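Local coordinates for single-stranded DNA-binding protein (Enterobacter phage Enc34, PDB 5ODK) that is an OB-fold protein that probably binds single-stranded DNA and is likely to act in phage DNA replication, at residues L54-T59 with E106-I111; A113-R118 with N163-S168; W144-I149 with L170-D175. All coordinates share one frame; numbering follows the deposited sequence.

Contact 1: residues L54-T59 with E106-I111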
ATOM      1  N   LEU A  54      -1.498  -7.494  -0.645  1.00 12.84           N
ATOM      2  CA  LEU A  54      -0.863  -8.746  -0.351  1.00 12.39           C
ATOM      3  C   LEU A  54       0.262  -8.918  -1.342  1.00 12.76           C
ATOM      4  O   LEU A  54       0.041  -9.089  -2.554  1.00 13.25           O
ATOM      5  CB  LEU A  54      -1.884  -9.856  -0.465  1.00 13.98           C
ATOM      6  CG  LEU A  54      -3.094  -9.707   0.432  1.00 15.19           C
ATOM      7  CD1 LEU A  54      -4.076 -10.817   0.151  1.00 17.17           C
ATOM      8  CD2 LEU A  54      -2.730  -9.665   1.914  1.00 16.72           C
ATOM      9  N   MET A  55       1.499  -8.826  -0.847  1.00 13.61           N
ATOM     10  CA  MET A  55       2.654  -8.747  -1.714  1.00 14.10           C
ATOM     11  C   MET A  55       3.427 -10.073  -1.640  1.00 14.05           C
ATOM     12  O   MET A  55       4.022 -10.385  -0.607  1.00 14.13           O
ATOM     13  CB  MET A  55       3.501  -7.552  -1.279  1.00 16.24           C
ATOM     14  CG  MET A  55       4.694  -7.321  -2.135  1.00 17.14           C
ATOM     15  SD  MET A  55       5.422  -5.701  -1.824  1.00 17.96           S
ATOM     16  CE  MET A  55       6.291  -6.002  -0.306  1.00 17.30           C
ATOM     17  N   PRO A  56       3.431 -10.887  -2.726  1.00 12.91           N
ATOM     18  CA  PRO A  56       4.134 -12.189  -2.669  1.00 14.25           C
ATOM     19  C   PRO A  56       5.608 -12.047  -2.323  1.00 15.00           C
ATOM     20  O   PRO A  56       6.364 -11.327  -2.978  1.00 16.08           O
ATOM     21  CB  PRO A  56       3.922 -12.755  -4.057  1.00 15.07           C
ATOM     22  CG  PRO A  56       2.601 -12.182  -4.488  1.00 15.65           C
ATOM     23  CD  PRO A  56       2.607 -10.772  -3.944  1.00 14.63           C
ATOM     24  N   LYS A  57       6.007 -12.737  -1.266  1.00 14.94           N
ATOM     25  CA  LYS A  57       7.389 -12.615  -0.782  1.00 14.76           C
ATOM     26  C   LYS A  57       8.418 -13.019  -1.824  1.00 16.21           C
ATOM     27  O   LYS A  57       9.460 -12.373  -1.941  1.00 19.57           O
ATOM     28  CB  LYS A  57       7.591 -13.473   0.459  1.00 15.90           C
ATOM     29  CG  LYS A  57       6.809 -13.030   1.684  1.00 15.06           C
ATOM     30  CD  LYS A  57       7.099 -13.924   2.867  1.00 17.06           C
ATOM     31  CE  LYS A  57       6.470 -13.449   4.167  1.00 16.47           C
ATOM     32  NZ  LYS A  57       6.736 -14.432   5.244  1.00 18.27           N
ATOM     33  N   ASP A  58       8.131 -14.083  -2.574  1.00 16.74           N
ATOM     34  CA  ASP A  58       9.116 -14.671  -3.473  1.00 19.24           C
ATOM     35  C   ASP A  58       9.435 -13.799  -4.656  1.00 18.03           C
ATOM     36  O   ASP A  58      10.482 -13.958  -5.221  1.00 22.50           O
ATOM     37  CB  ASP A  58       8.741 -16.104  -3.886  1.00 22.95           C
ATOM     38  CG  ASP A  58       7.470 -16.218  -4.720  1.00 25.36           C
ATOM     39  OD1 ASP A  58       6.667 -15.271  -4.841  1.00 24.78           O
ATOM     40  OD2 ASP A  58       7.273 -17.337  -5.255  1.00 35.33           O
ATOM     41  N   THR A  59       8.570 -12.848  -5.001  1.00 16.37           N
ATOM     42  CA  THR A  59       8.798 -11.940  -6.139  1.00 16.34           C
ATOM     43  C   THR A  59       8.916 -10.461  -5.756  1.00 15.91           C
ATOM     44  O   THR A  59       8.998  -9.586  -6.634  1.00 18.42           O
ATOM     45  CB  THR A  59       7.659 -12.092  -7.152  1.00 17.39           C
ATOM     46  OG1 THR A  59       6.427 -11.871  -6.456  1.00 18.57           O
ATOM     47  CG2 THR A  59       7.696 -13.471  -7.768  1.00 19.06           C
ATOM     48  N   GLU A 106      -0.893 -16.303   3.075  1.00 18.68           N
ATOM     49  CA  GLU A 106       0.254 -17.224   3.091  1.00 21.19           C
ATOM     50  C   GLU A 106       1.270 -16.783   2.040  1.00 18.94           C
ATOM     51  O   GLU A 106       0.940 -16.486   0.884  1.00 20.28           O
ATOM     52  CB  GLU A 106      -0.184 -18.670   2.810  1.00 26.79           C
ATOM     53  CG  GLU A 106       0.943 -19.690   2.789  1.00 30.76           C
ATOM     54  CD  GLU A 106       0.451 -21.105   2.599  1.00 39.15           C
ATOM     55  OE1 GLU A 106      -0.689 -21.301   2.110  1.00 47.11           O
ATOM     56  OE2 GLU A 106       1.223 -22.025   2.931  1.00 51.02           O
ATOM     57  N   GLY A 107       2.527 -16.729   2.441  1.00 18.35           N
ATOM     58  CA  GLY A 107       3.593 -16.308   1.547  1.00 18.00           C
ATOM     59  C   GLY A 107       3.523 -14.861   1.125  1.00 14.79           C
ATOM     60  O   GLY A 107       4.123 -14.486   0.130  1.00 15.49           O
ATOM     61  N   MET A 108       2.847 -14.031   1.924  1.00 15.00           N
ATOM     62  CA  MET A 108       2.672 -12.617   1.607  1.00 14.03           C
ATOM     63  C   MET A 108       3.226 -11.690   2.671  1.00 13.78           C
ATOM     64  O   MET A 108       3.147 -12.018   3.857  1.00 15.44           O
ATOM     65  CB  MET A 108       1.172 -12.261   1.484  1.00 15.29           C
ATOM     66  CG  MET A 108       0.379 -13.058   0.491  1.00 14.98           C
ATOM     67  SD  MET A 108       0.814 -12.614  -1.199  1.00 15.77           S
ATOM     68  CE  MET A 108      -0.591 -13.189  -2.124  1.00 18.82           C
ATOM     69  N   TRP A 109       3.738 -10.536   2.243  1.00 12.71           N
ATOM     70  CA  TRP A 109       3.803  -9.354   3.087  1.00 13.64           C
ATOM     71  C   TRP A 109       2.440  -8.679   2.992  1.00 13.54           C
ATOM     72  O   TRP A 109       1.856  -8.622   1.906  1.00 15.42           O
ATOM     73  CB  TRP A 109       4.893  -8.371   2.643  1.00 14.15           C
ATOM     74  CG  TRP A 109       6.273  -8.986   2.627  1.00 16.12           C
ATOM     75  CD1 TRP A 109       7.051  -9.273   1.509  1.00 16.29           C
ATOM     76  CD2 TRP A 109       6.988  -9.436   3.729  1.00 17.06           C
ATOM     77  NE1 TRP A 109       8.208  -9.841   1.880  1.00 18.87           N
ATOM     78  CE2 TRP A 109       8.209  -9.965   3.248  1.00 16.67           C
ATOM     79  CE3 TRP A 109       6.748  -9.423   5.101  1.00 17.08           C
ATOM     80  CZ2 TRP A 109       9.176 -10.507   4.092  1.00 19.16           C
ATOM     81  CZ3 TRP A 109       7.687  -9.965   5.936  1.00 18.86           C
ATOM     82  CH2 TRP A 109       8.901 -10.496   5.439  1.00 20.16           C
ATOM     83  N   VAL A 110       1.937  -8.160   4.118  1.00 12.31           N
ATOM     84  CA  VAL A 110       0.596  -7.548   4.168  1.00 12.26           C
ATOM     85  C   VAL A 110       0.801  -6.090   4.451  1.00 11.59           C
ATOM     86  O   VAL A 110       1.266  -5.722   5.531  1.00 12.38           O
ATOM     87  CB  VAL A 110      -0.289  -8.214   5.243  1.00 12.66           C
ATOM     88  CG1 VAL A 110      -1.686  -7.611   5.259  1.00 13.20           C
ATOM     89  CG2 VAL A 110      -0.335  -9.723   5.007  1.00 14.89           C
ATOM     90  N   ILE A 111       0.405  -5.237   3.500  1.00 12.07           N
ATOM     91  CA  ILE A 111       0.553  -3.805   3.626  1.00 12.53           C
ATOM     92  C   ILE A 111      -0.817  -3.168   3.799  1.00 11.65           C
ATOM     93  O   ILE A 111      -1.735  -3.436   3.000  1.00 14.41           O
ATOM     94  CB  ILE A 111       1.249  -3.223   2.388  1.00 13.57           C
ATOM     95  CG1 ILE A 111       2.726  -3.641   2.347  1.00 14.96           C
ATOM     96  CG2 ILE A 111       1.089  -1.722   2.298  1.00 14.65           C
ATOM     97  CD1 ILE A 111       3.380  -3.411   1.007  1.00 18.06           C
TER
HETATM   98  O   HOH W   1      10.273 -10.812   0.226  1.00 24.45           O
HETATM   99  O   HOH W   2       5.746 -15.930  -1.734  1.00 25.58           O
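Leu54, Met55 and Pro56 pair antiparallel with Val110, Trp109 and Met108, where the last residues of strand 49-56 run beside the first of strand 108-115. Met55 and Trp109 form the hydrogen-bonded pair: Met55 N reaches Trp109 O at 2.8 Å in a nearly straight bond (175°), and Trp109 N returns one to Met55 O. Beyond Pro56, Lys57 N still bonds to Gly107 O, at 2.9 Å and equally straight. The backbone turns through a positive phi at Gly107, just before the strand begins, and the Gly107 oxygen also accepts a hydrogen bond from a water that in turn accepts one from Asp58 N.

On the face carrying Met55 and Trp109, the extended Lys57 chain crosses the indole at about a right angle. Lys57 CG makes a CH-pi contact 3.7 Å from the centroid of the five-membered ring of Trp109. Farther out, Lys57 NZ makes a cation-pi contact 4.7 Å from the centroid of the six-membered ring of Trp109. The ammonium does not rest on the ring alone, since Asp94 and Asp96 both form salt bridges with it. A second water, in the ring plane, joins Trp109 NE1 to Lys57 O.

The two strands are neighbours in the wall of the OB barrel, and helix 61-76 packs on them through Met55 and Ile111. Met55 CE comes obliquely to the indole, 3.8 Å from Trp109 CD1.

On the other face the side chains of Leu54, Pro56, Met108 and Val110 make apolar contacts. Met108 turns at its second torsion (chi2 -72°), which sets SD 3.5 Å from Pro56 N, alongside the proline ring; its CE rests near Leu54 CB and Pro56 CG. Farther along, Leu54 CD2 meets Val110 CG2 at 3.9 Å, the two side chains lying side by side.

Contact 2: residues A113-R118 with N163-S168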
ATOM      1  N   ALA A 113      -2.663   0.550   3.793  1.00 12.06           N
ATOM      2  CA  ALA A 113      -2.456   1.950   3.408  1.00 11.94           C
ATOM      3  C   ALA A 113      -3.801   2.647   3.451  1.00 11.00           C
ATOM      4  O   ALA A 113      -4.835   2.061   3.095  1.00 14.44           O
ATOM      5  CB  ALA A 113      -1.799   2.038   2.042  1.00 13.54           C
ATOM      6  N   ARG A 114      -3.795   3.912   3.843  1.00 11.40           N
ATOM      7  CA  ARG A 114      -5.025   4.699   4.001  1.00 11.45           C
ATOM      8  C   ARG A 114      -4.776   6.130   3.583  1.00 11.07           C
ATOM      9  O   ARG A 114      -3.630   6.596   3.478  1.00 11.54           O
ATOM     10  CB  ARG A 114      -5.518   4.666   5.450  1.00 14.79           C
ATOM     11  CG  ARG A 114      -5.725   3.309   6.102  1.00 19.45           C
ATOM     12  CD  ARG A 114      -5.817   3.427   7.621  1.00 28.83           C
ATOM     13  NE  ARG A 114      -7.059   4.012   8.075  1.00 39.14           N
ATOM     14  CZ  ARG A 114      -7.295   4.446   9.323  1.00 45.88           C
ATOM     15  NH1 ARG A 114      -6.353   4.411  10.265  1.00 48.41           N
ATOM     16  NH2 ARG A 114      -8.486   4.946   9.625  1.00 55.80           N
ATOM     17  N   GLU A 115      -5.847   6.880   3.340  1.00 11.46           N
ATOM     18  CA  GLU A 115      -5.728   8.306   3.106  1.00 11.67           C
ATOM     19  C   GLU A 115      -7.081   8.972   3.348  1.00 12.16           C
ATOM     20  O   GLU A 115      -8.111   8.334   3.234  1.00 15.90           O
ATOM     21  CB  GLU A 115      -5.180   8.613   1.690  1.00 11.97           C
ATOM     22  CG  GLU A 115      -3.835   9.339   1.668  1.00 12.97           C
ATOM     23  CD  GLU A 115      -3.857  10.818   1.922  1.00 15.09           C
ATOM     24  OE1 GLU A 115      -4.930  11.362   2.250  1.00 18.64           O
ATOM     25  OE2 GLU A 115      -2.815  11.486   1.750  1.00 15.37           O
ATOM     26  N   SER A 116      -7.052  10.258   3.682  1.00 13.36           N
ATOM     27  CA  SER A 116      -8.306  10.994   3.839  0.50 14.25           C
ATOM     28  C   SER A 116      -8.832  11.564   2.544  1.00 14.65           C
ATOM     29  O   SER A 116      -9.972  11.935   2.490  1.00 18.55           O
ATOM     30  CB  SER A 116      -8.168  12.096   4.873  0.50 16.28           C
ATOM     31  OG  SER A 116      -7.146  12.992   4.504  0.50 21.54           O
ATOM     32  N   THR A 117      -8.017  11.613   1.516  1.00 13.50           N
ATOM     33  CA  THR A 117      -8.485  12.012   0.205  1.00 14.34           C
ATOM     34  C   THR A 117      -8.369  10.878  -0.789  1.00 13.28           C
ATOM     35  O   THR A 117      -7.522  10.004  -0.633  1.00 12.90           O
ATOM     36  CB  THR A 117      -7.780  13.272  -0.228  1.00 16.69           C
ATOM     37  OG1 THR A 117      -8.544  13.888  -1.262  1.00 18.89           O
ATOM     38  CG2 THR A 117      -6.380  13.024  -0.678  1.00 16.78           C
ATOM     39  N   ARG A 118      -9.228  10.843  -1.821  1.00 12.81           N
ATOM     40  CA  ARG A 118      -9.264   9.697  -2.696  1.00 11.97           C
ATOM     41  C   ARG A 118      -7.944   9.567  -3.472  1.00 11.60           C
ATOM     42  O   ARG A 118      -7.500  10.518  -4.107  1.00 12.89           O
ATOM     43  CB  ARG A 118     -10.434   9.816  -3.695  1.00 14.13           C
ATOM     44  CG  ARG A 118     -10.638   8.546  -4.531  1.00 15.37           C
ATOM     45  CD  ARG A 118     -11.129   8.809  -5.990  1.00 17.43           C
ATOM     46  NE  ARG A 118     -10.143   9.509  -6.851  1.00 16.00           N
ATOM     47  CZ  ARG A 118     -10.437  10.316  -7.860  1.00 17.15           C
ATOM     48  NH1 ARG A 118     -11.683  10.387  -8.345  1.00 20.53           N
ATOM     49  NH2 ARG A 118      -9.459  10.973  -8.488  1.00 19.72           N
ATOM     50  N   ASN A 163       2.823   4.547   9.436  1.00 11.90           N
ATOM     51  CA  ASN A 163       1.670   4.304   8.588  1.00 11.78           C
ATOM     52  C   ASN A 163       2.071   4.510   7.143  1.00 10.75           C
ATOM     53  O   ASN A 163       3.158   5.015   6.838  1.00 11.48           O
ATOM     54  CB  ASN A 163       0.567   5.296   8.965  1.00 13.20           C
ATOM     55  CG  ASN A 163       0.065   5.128  10.352  1.00 16.47           C
ATOM     56  OD1 ASN A 163      -0.057   4.014  10.839  1.00 18.13           O
ATOM     57  ND2 ASN A 163      -0.142   6.260  11.033  1.00 17.74           N
ATOM     58  N   ALA A 164       1.162   4.167   6.219  1.00 10.75           N
ATOM     59  CA  ALA A 164       1.381   4.389   4.792  1.00 10.96           C
ATOM     60  C   ALA A 164       0.195   5.175   4.196  1.00 10.20           C
ATOM     61  O   ALA A 164      -0.963   4.748   4.326  1.00 11.61           O
ATOM     62  CB  ALA A 164       1.546   3.085   4.050  1.00 12.20           C
ATOM     63  N   ASN A 165       0.504   6.293   3.576  1.00  9.65           N
ATOM     64  CA  ASN A 165      -0.469   7.007   2.751  1.00 10.29           C
ATOM     65  C   ASN A 165      -0.698   6.218   1.477  1.00 10.22           C
ATOM     66  O   ASN A 165       0.230   5.744   0.844  1.00 11.58           O
ATOM     67  CB  ASN A 165       0.033   8.402   2.376  1.00 10.96           C
ATOM     68  CG  ASN A 165      -0.145   9.414   3.474  1.00 12.27           C
ATOM     69  OD1 ASN A 165      -1.204   9.438   4.092  1.00 14.07           O
ATOM     70  ND2 ASN A 165       0.887  10.231   3.719  1.00 12.83           N
ATOM     71  N   LEU A 166      -1.970   6.140   1.093  1.00 10.89           N
ATOM     72  CA  LEU A 166      -2.414   5.511  -0.147  1.00 10.47           C
ATOM     73  C   LEU A 166      -2.612   6.579  -1.186  1.00 10.84           C
ATOM     74  O   LEU A 166      -3.523   7.394  -1.049  1.00 11.47           O
ATOM     75  CB  LEU A 166      -3.707   4.756   0.091  1.00 10.12           C
ATOM     76  CG  LEU A 166      -4.294   4.039  -1.114  1.00 10.81           C
ATOM     77  CD1 LEU A 166      -3.337   3.020  -1.665  1.00 12.05           C
ATOM     78  CD2 LEU A 166      -5.617   3.398  -0.748  1.00 12.68           C
ATOM     79  N   LEU A 167      -1.789   6.587  -2.242  1.00 10.04           N
ATOM     80  CA  LEU A 167      -1.784   7.702  -3.200  1.00 10.90           C
ATOM     81  C   LEU A 167      -2.290   7.324  -4.582  1.00 10.36           C
ATOM     82  O   LEU A 167      -2.890   8.183  -5.255  1.00 10.80           O
ATOM     83  CB  LEU A 167      -0.413   8.345  -3.253  1.00 12.79           C
ATOM     84  CG  LEU A 167      -0.091   8.885  -1.862  1.00 16.17           C
ATOM     85  CD1 LEU A 167       1.353   8.898  -1.528  1.00 17.43           C
ATOM     86  CD2 LEU A 167      -0.792  10.132  -1.503  1.00 13.61           C
ATOM     87  N   SER A 168      -2.134   6.079  -4.995  1.00 10.11           N
ATOM     88  CA  SER A 168      -2.703   5.617  -6.261  1.00 10.26           C
ATOM     89  C   SER A 168      -2.902   4.129  -6.229  1.00 10.45           C
ATOM     90  O   SER A 168      -2.144   3.406  -5.558  1.00 10.45           O
ATOM     91  CB  SER A 168      -1.831   6.044  -7.403  1.00 12.37           C
ATOM     92  OG  SER A 168      -0.646   5.342  -7.482  1.00 15.06           O
TER
HETATM   93  O   HOH W   3      -4.920   9.752  -1.709  1.00 12.50           O
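Glu115 leans over the backbone of Leu166 and across the amide of Asn165: its CG is 3.4 Å from Leu166 O, and its OE2 comes to 3.5 Å from Asn165 OD1. The two side chains cross obliquely, with carboxylate and amide planes 35° apart. The Glu115 chain bends at its second torsion (chi2 -79°), which swings CD to the place where OE1 can accept from Thr117 N at 3.2 Å, on the anti side of the carboxylate. Asn165 OD1 has a partner of its own in a bound glycerol, probably from the crystallisation liquor.

Two residues back along the strand, the CB of Ala113 packs 4.0 Å from Ala164 CB and 3.9 Å from Leu166 CB; Ile149 of strand 144-156 also touches Ala113. Arg114 supplies the backbone link through both its backbone N and its backbone O. Its N bonds to Ala164 O at 3.0 Å, whereas its O accepts from Leu166 N at 2.9 Å, with that donor well above the carbonyl plane. A water then donates to both Thr117 O and Leu166 O.

The segments 113-115 and 163-168, from strands 108-115 and 159-173, run at 68° to each other, and a single bridge, Arg114 with Asn165, spans them. Such a brief, splayed junction between the third and last barrel strands is how an OB-fold barrel closes.

Contact 3: residues W144-I149 with L170-D175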
ATOM      1  N   TRP A 144      -5.620  -8.084  -8.774  1.00 12.47           N
ATOM      2  CA  TRP A 144      -4.228  -7.633  -8.669  1.00 12.23           C
ATOM      3  C   TRP A 144      -4.124  -6.200  -9.122  1.00 11.54           C
ATOM      4  O   TRP A 144      -4.776  -5.770 -10.090  1.00 12.41           O
ATOM      5  CB  TRP A 144      -3.325  -8.515  -9.514  1.00 14.92           C
ATOM      6  CG  TRP A 144      -3.301  -9.926  -9.010  1.00 16.19           C
ATOM      7  CD1 TRP A 144      -4.248 -10.884  -9.183  1.00 17.79           C
ATOM      8  CD2 TRP A 144      -2.262 -10.550  -8.222  1.00 16.21           C
ATOM      9  NE1 TRP A 144      -3.895 -12.041  -8.545  1.00 19.22           N
ATOM     10  CE2 TRP A 144      -2.687 -11.852  -7.923  1.00 17.33           C
ATOM     11  CE3 TRP A 144      -1.041 -10.103  -7.712  1.00 16.75           C
ATOM     12  CZ2 TRP A 144      -1.914 -12.744  -7.160  1.00 20.51           C
ATOM     13  CZ3 TRP A 144      -0.275 -10.968  -6.934  1.00 19.87           C
ATOM     14  CH2 TRP A 144      -0.717 -12.278  -6.670  1.00 20.67           C
ATOM     15  N   VAL A 145      -3.274  -5.453  -8.436  1.00 11.51           N
ATOM     16  CA  VAL A 145      -3.062  -4.024  -8.613  1.00 11.41           C
ATOM     17  C   VAL A 145      -1.594  -3.677  -8.520  1.00 10.49           C
ATOM     18  O   VAL A 145      -0.770  -4.499  -8.097  1.00 11.61           O
ATOM     19  CB  VAL A 145      -3.845  -3.199  -7.544  1.00 11.41           C
ATOM     20  CG1 VAL A 145      -5.333  -3.523  -7.623  1.00 12.33           C
ATOM     21  CG2 VAL A 145      -3.314  -3.427  -6.137  1.00 11.79           C
ATOM     22  N   SER A 146      -1.276  -2.444  -8.857  1.00 10.93           N
ATOM     23  CA  SER A 146      -0.043  -1.792  -8.466  1.00 11.05           C
ATOM     24  C   SER A 146      -0.418  -0.533  -7.742  1.00 11.26           C
ATOM     25  O   SER A 146      -1.429   0.089  -8.050  1.00 14.03           O
ATOM     26  CB  SER A 146       0.846  -1.499  -9.667  1.00 12.05           C
ATOM     27  OG  SER A 146       1.193  -2.705 -10.281  1.00 13.55           O
ATOM     28  N   SER A 147       0.343  -0.132  -6.747  1.00 11.40           N
ATOM     29  CA  SER A 147      -0.065   0.985  -5.899  1.00 11.11           C
ATOM     30  C   SER A 147       1.115   1.833  -5.507  1.00 10.20           C
ATOM     31  O   SER A 147       2.210   1.287  -5.235  1.00 12.54           O
ATOM     32  CB  SER A 147      -0.776   0.440  -4.664  1.00 11.69           C
ATOM     33  OG  SER A 147      -1.170   1.432  -3.738  1.00 11.75           O
ATOM     34  N   VAL A 148       0.915   3.133  -5.428  1.00  9.44           N
ATOM     35  CA  VAL A 148       1.895   4.064  -4.879  1.00 10.34           C
ATOM     36  C   VAL A 148       1.465   4.483  -3.488  1.00  9.67           C
ATOM     37  O   VAL A 148       0.322   4.928  -3.273  1.00 10.67           O
ATOM     38  CB  VAL A 148       2.139   5.288  -5.788  1.00 11.15           C
ATOM     39  CG1 VAL A 148       3.160   6.210  -5.152  1.00 12.14           C
ATOM     40  CG2 VAL A 148       2.604   4.854  -7.156  1.00 12.19           C
ATOM     41  N   ILE A 149       2.416   4.311  -2.564  1.00  9.66           N
ATOM     42  CA  ILE A 149       2.235   4.625  -1.165  1.00 10.14           C
ATOM     43  C   ILE A 149       3.389   5.503  -0.684  1.00 10.32           C
ATOM     44  O   ILE A 149       4.405   5.647  -1.386  1.00 11.60           O
ATOM     45  CB  ILE A 149       2.140   3.332  -0.299  1.00 10.91           C
ATOM     46  CG1 ILE A 149       3.449   2.522  -0.353  1.00 12.13           C
ATOM     47  CG2 ILE A 149       0.962   2.475  -0.744  1.00 12.13           C
ATOM     48  CD1 ILE A 149       3.495   1.372   0.618  1.00 13.90           C
ATOM     49  N   LEU A 170      -3.730   1.133  -9.335  1.00 10.45           N
ATOM     50  CA  LEU A 170      -3.861   0.786 -10.755  1.00 11.33           C
ATOM     51  C   LEU A 170      -4.275  -0.670 -10.856  1.00 11.31           C
ATOM     52  O   LEU A 170      -3.573  -1.544 -10.364  1.00 12.33           O
ATOM     53  CB  LEU A 170      -2.526   0.972 -11.479  1.00 12.76           C
ATOM     54  CG  LEU A 170      -2.358   0.361 -12.873  1.00 13.89           C
ATOM     55  CD1 LEU A 170      -3.308   0.971 -13.885  1.00 15.58           C
ATOM     56  CD2 LEU A 170      -0.921   0.432 -13.363  1.00 16.63           C
ATOM     57  N   LYS A 171      -5.402  -0.943 -11.523  1.00 12.00           N
ATOM     58  CA  LYS A 171      -5.801  -2.306 -11.765  1.00 12.47           C
ATOM     59  C   LYS A 171      -4.835  -2.971 -12.749  1.00 12.29           C
ATOM     60  O   LYS A 171      -4.509  -2.392 -13.775  1.00 14.05           O
ATOM     61  CB  LYS A 171      -7.214  -2.383 -12.304  1.00 13.65           C
ATOM     62  CG  LYS A 171      -7.643  -3.821 -12.471  1.00 19.73           C
ATOM     63  CD  LYS A 171      -9.035  -4.080 -12.310  1.00 23.44           C
ATOM     64  CE  LYS A 171      -9.340  -5.563 -12.380  1.00 19.10           C
ATOM     65  NZ  LYS A 171     -10.740  -5.573 -12.798  1.00 16.85           N
ATOM     66  N   ARG A 172      -4.385  -4.177 -12.403  1.00 11.83           N
ATOM     67  CA  ARG A 172      -3.477  -4.952 -13.225  1.00 13.42           C
ATOM     68  C   ARG A 172      -4.063  -6.226 -13.801  1.00 14.15           C
ATOM     69  O   ARG A 172      -3.803  -6.522 -14.968  1.00 18.20           O
ATOM     70  CB  ARG A 172      -2.227  -5.303 -12.420  1.00 14.14           C
ATOM     71  CG  ARG A 172      -1.336  -4.129 -12.086  1.00 15.06           C
ATOM     72  CD  ARG A 172      -0.578  -3.589 -13.266  1.00 16.92           C
ATOM     73  NE  ARG A 172       0.460  -4.539 -13.645  1.00 17.19           N
ATOM     74  CZ  ARG A 172       1.100  -4.556 -14.796  1.00 23.76           C
ATOM     75  NH1 ARG A 172       0.825  -3.665 -15.753  1.00 31.27           N
ATOM     76  NH2 ARG A 172       2.020  -5.487 -14.974  1.00 30.52           N
ATOM     77  N   LYS A 173      -4.765  -7.019 -13.003  1.00 13.87           N
ATOM     78  CA  LYS A 173      -5.280  -8.310 -13.469  1.00 15.89           C
ATOM     79  C   LYS A 173      -6.484  -8.727 -12.663  1.00 14.01           C
ATOM     80  O   LYS A 173      -6.552  -8.444 -11.478  1.00 16.36           O
ATOM     81  CB  LYS A 173      -4.204  -9.386 -13.295  1.00 18.99           C
ATOM     82  CG  LYS A 173      -4.369 -10.644 -14.128  1.00 26.50           C
ATOM     83  CD  LYS A 173      -3.180 -11.592 -13.963  1.00 33.46           C
ATOM     84  CE  LYS A 173      -2.863 -11.868 -12.495  1.00 39.64           C
ATOM     85  NZ  LYS A 173      -2.201 -13.169 -12.229  1.00 45.07           N
ATOM     86  N   ASP A 174      -7.441  -9.388 -13.317  1.00 15.97           N
ATOM     87  CA  ASP A 174      -8.533 -10.014 -12.609  1.00 15.45           C
ATOM     88  C   ASP A 174      -8.083 -11.339 -11.996  1.00 16.29           C
ATOM     89  O   ASP A 174      -7.175 -12.004 -12.503  1.00 18.78           O
ATOM     90  CB  ASP A 174      -9.709 -10.234 -13.555  1.00 16.86           C
ATOM     91  CG  ASP A 174     -10.417  -8.922 -13.896  1.00 15.95           C
ATOM     92  OD1 ASP A 174     -10.920  -8.276 -12.943  1.00 16.66           O
ATOM     93  OD2 ASP A 174     -10.421  -8.549 -15.091  1.00 20.47           O
ATOM     94  N   ASP A 175      -8.738 -11.709 -10.903  1.00 17.29           N
ATOM     95  CA  ASP A 175      -8.524 -13.018 -10.263  1.00 17.78           C
ATOM     96  C   ASP A 175      -9.759 -13.321  -9.413  1.00 18.11           C
ATOM     97  O   ASP A 175     -10.712 -12.542  -9.387  1.00 19.06           O
ATOM     98  CB  ASP A 175      -7.205 -12.988  -9.447  1.00 16.93           C
ATOM     99  CG  ASP A 175      -6.627 -14.359  -9.114  1.00 19.03           C
ATOM    100  OD1 ASP A 175      -7.274 -15.391  -9.360  1.00 21.74           O
ATOM    101  OD2 ASP A 175      -5.497 -14.330  -8.553  1.00 21.52           O
TER
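Trp144 meets the strand ending at Lys173 with both its backbone and its ring. Among the backbone bonds, Trp144 N reaches Lys173 O at 2.9 Å, while Trp144 O is gripped twice from the same face of its plane, by Arg172 N at 2.8 Å and by Lys173 N at 3.2 Å. Farther along, Ser146 and Leu170 exchange a reciprocal pair of bonds.

The side-chain bond is made at the rim of the indole: Trp144 NE1 donates to Asp175 OD2 at 2.8 Å, almost straight (176°) and onto the anti lone pair. Ring and carboxylate are nearly coplanar, 17° apart.

Lysine packing comes from over the indole. Lys173 bends at its third torsion (chi3 51°), bringing CE into a CH-pi contact over the five-membered ring of Trp144. Lys173 NZ makes a cation-pi contact 4.4 Å from the centroid of that Trp144 ring, offset toward the rim.

In van der Waals contact, Arg172 CG lies 3.4 Å from Ser146 OG; the polar ends of both residues bond to Asn27.

Arg172 and Lys173 thus both oppose Trp144, the signature of a classic beta bulge, here set in the hairpin of strands 144-156 and 159-173.

In the fold
From the N terminus, contact 1 comes first: strand 49-56 leads into helix 61-76, and strand 108-115 returns to close that loop. The same strand then runs on into contact 2, its centre about 20 Å from that of contact 1, on the opposite side of the chain's centre. Before residues 163-168 close it, residues 144-149 begin the final hairpin, so contacts 2 and 3 cross; residues 170-175, at the end of strand 159-173 and just beyond, close contact 3. Packing of Pro56 on Trp144 joins contact 1 to contact 3, while Leu167 N with Val148 O probably bonds contact 2 to contact 3. Together they tie the middle strands to the closing hairpin of the OB barrel.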